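Local coordinates for putative SAM-dependent O-methyltranferase (Podospora anserina, PDB 4YMG) that transfers the methyl group of S-adenosylmethionine, probably to a hydroxyl oxygen of an acceptor, as a member of the cation-dependent O-methyltransferase family, at the interface of chains A and B. Coordinates in Å, arbitrary orientation; residue numbers count along the deposited sequence, not the author numbering. Chains: chain A/B, Putative SAM-dependent O-methyltranferase.

The interface of chains A and B. Residues chain A 3-5; chain B 13-14, 16-17, 50, 225.
The hydroxyl OG of B:Ser17 is gripped by several groups where the N-terminal segment of chain A lies across chain B. OG of B:Ser17 accepts a nearly straight hydrogen bond from the backbone N of A:Ser4, at 2.9 Å. It also donates to the carbonyl O of B:Ala13, one turn back in its own helix. This bond is tilted 35° from the carbonyl plane. The chi1 of -63° sets OG beside its own backbone N, and the bond to B:Ala13 should help hold it there. A water also binds this OG. The same water meets the carboxylate OD1 of B:Asp14 at 2.7 Å and both N and O of A:Ile5, so it ties helix and segment together.

On the other side, OG of A:Ser4 and OG of B:Ser50 share a hydrogen bond of 2.7 Å, whose direction is not settled. With chi1 at 67°, the hydroxyl of B:Ser50 sits between its backbone N and carbonyl carbon, where it meets OG of A:Ser4. CB of A:Ser4 lies in the plane of the B:Phe225 ring, at its edge, 3.6 Å from CD1. A second water links the O of A:Ser4 to the N of B:Phe225. A:Ile5 and B:Phe225 form a parallel beta bridge.

CD1 of A:Ile5 packs tightly on CG1 of B:Val16, at 3.5 Å, with the two side chains crossing at about a right angle. CG2 faces CB of B:Ala13 more loosely.

The A segment runs as a loop between helix 10-22 of chain B on one side and B:Ser50 and B:Phe225 on the other. B:Ser50 directly precedes helix 51-64, and B:Phe225 lies between strands 217-222 and 228-233. A two-fold axis repeats the contact with the chains exchanged. The reciprocal arms suggest a dimer, though the structure alone does not prove one in solution.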
ATOM      1  N   GLY A   3      -3.730   8.581 -14.865  1.00 34.19           N
ATOM      2  CA  GLY A   3      -3.487   7.206 -14.471  1.00 27.21           C
ATOM      3  C   GLY A   3      -2.715   7.078 -13.175  1.00 24.68           C
ATOM      4  O   GLY A   3      -2.040   8.008 -12.744  1.00 28.18           O
ATOM      5  N   SER A   4      -2.821   5.913 -12.550  1.00 20.86           N
ATOM      6  CA  SER A   4      -2.202   5.661 -11.257  1.00 20.73           C
ATOM      7  C   SER A   4      -1.243   4.492 -11.316  1.00 23.30           C
ATOM      8  O   SER A   4      -0.784   4.006 -10.280  1.00 23.32           O
ATOM      9  CB  SER A   4      -3.267   5.375 -10.196  1.00 21.06           C
ATOM     10  OG  SER A   4      -4.121   6.485 -10.017  1.00 21.52           O
ATOM     11  N   ILE A   5      -0.964   4.015 -12.524  1.00 16.17           N
ATOM     12  CA  ILE A   5      -0.131   2.837 -12.676  1.00 12.36           C
ATOM     13  C   ILE A   5       0.914   3.116 -13.736  1.00 14.15           C
ATOM     14  O   ILE A   5       0.584   3.589 -14.819  1.00 15.77           O
ATOM     15  CB  ILE A   5      -0.955   1.597 -13.067  1.00 18.41           C
ATOM     16  CG1 ILE A   5      -1.962   1.260 -11.967  1.00 17.62           C
ATOM     17  CG2 ILE A   5      -0.042   0.415 -13.364  1.00 16.87           C
ATOM     18  CD1 ILE A   5      -2.927   0.182 -12.353  1.00 15.46           C
TER
ATOM     19  N   ALA B  13      -2.553   0.010 -18.619  1.00 16.20           N
ATOM     20  CA  ALA B  13      -2.317   0.600 -17.302  1.00 16.89           C
ATOM     21  C   ALA B  13      -3.386   1.650 -16.956  1.00 17.45           C
ATOM     22  O   ALA B  13      -3.882   1.690 -15.834  1.00 13.20           O
ATOM     23  CB  ALA B  13      -0.924   1.224 -17.236  1.00 14.04           C
ATOM     24  N   ASP B  14      -3.749   2.491 -17.919  1.00 16.55           N
ATOM     25  CA  ASP B  14      -4.785   3.486 -17.671  1.00 17.34           C
ATOM     26  C   ASP B  14      -6.156   2.826 -17.463  1.00 16.55           C
ATOM     27  O   ASP B  14      -6.926   3.266 -16.618  1.00 17.23           O
ATOM     28  CB  ASP B  14      -4.852   4.511 -18.810  1.00 17.03           C
ATOM     29  CG  ASP B  14      -3.742   5.559 -18.726  1.00 22.13           C
ATOM     30  OD1 ASP B  14      -2.936   5.537 -17.758  1.00 20.78           O
ATOM     31  OD2 ASP B  14      -3.687   6.413 -19.635  1.00 26.70           O
ATOM     32  N   VAL B  16      -6.688  -0.178 -16.219  1.00 13.66           N
ATOM     33  CA  VAL B  16      -6.658  -0.789 -14.891  1.00 14.71           C
ATOM     34  C   VAL B  16      -6.774   0.301 -13.826  1.00 16.14           C
ATOM     35  O   VAL B  16      -7.457   0.107 -12.825  1.00 14.99           O
ATOM     36  CB  VAL B  16      -5.392  -1.639 -14.674  1.00 15.98           C
ATOM     37  CG1 VAL B  16      -5.343  -2.183 -13.248  1.00 17.48           C
ATOM     38  CG2 VAL B  16      -5.370  -2.789 -15.667  1.00 14.03           C
ATOM     39  N   SER B  17      -6.161   1.465 -14.061  1.00 14.20           N
ATOM     40  CA  SER B  17      -6.331   2.598 -13.144  1.00 13.53           C
ATOM     41  C   SER B  17      -7.812   3.001 -13.043  1.00 18.27           C
ATOM     42  O   SER B  17      -8.344   3.191 -11.949  1.00 14.12           O
ATOM     43  CB  SER B  17      -5.500   3.815 -13.585  1.00 17.86           C
ATOM     44  OG  SER B  17      -4.113   3.529 -13.559  1.00 21.26           O
ATOM     45  N   SER B  50      -3.438  11.730  -8.570  1.00 19.34           N
ATOM     46  CA  SER B  50      -4.629  11.246  -9.281  1.00 23.21           C
ATOM     47  C   SER B  50      -5.849  11.194  -8.367  1.00 17.42           C
ATOM     48  O   SER B  50      -5.720  11.354  -7.148  1.00 14.58           O
ATOM     49  CB  SER B  50      -4.378   9.859  -9.878  1.00 21.49           C
ATOM     50  OG  SER B  50      -4.219   8.880  -8.857  1.00 21.69           O
ATOM     51  N   PHE B 225       1.390   3.327  -7.459  1.00 11.59           N
ATOM     52  CA  PHE B 225       1.387   4.679  -8.024  1.00 12.05           C
ATOM     53  C   PHE B 225       2.750   4.962  -8.669  1.00 14.61           C
ATOM     54  O   PHE B 225       3.175   4.202  -9.532  1.00 16.18           O
ATOM     55  CB  PHE B 225       1.021   5.701  -6.946  1.00  9.90           C
ATOM     56  CG  PHE B 225      -0.322   5.427  -6.297  1.00 15.45           C
ATOM     57  CD1 PHE B 225      -1.445   5.194  -7.077  1.00 20.38           C
ATOM     58  CD2 PHE B 225      -0.449   5.358  -4.921  1.00 14.66           C
ATOM     59  CE1 PHE B 225      -2.686   4.927  -6.488  1.00 18.49           C
ATOM     60  CE2 PHE B 225      -1.685   5.088  -4.330  1.00 16.66           C
ATOM     61  CZ  PHE B 225      -2.800   4.870  -5.124  1.00 17.81           C
TER
HETATM   62  O   HOH W   1       0.277   1.388  -9.155  1.00 16.46           O
HETATM   63  O   HOH W   2      -2.021   4.386 -15.541  1.00 19.81           O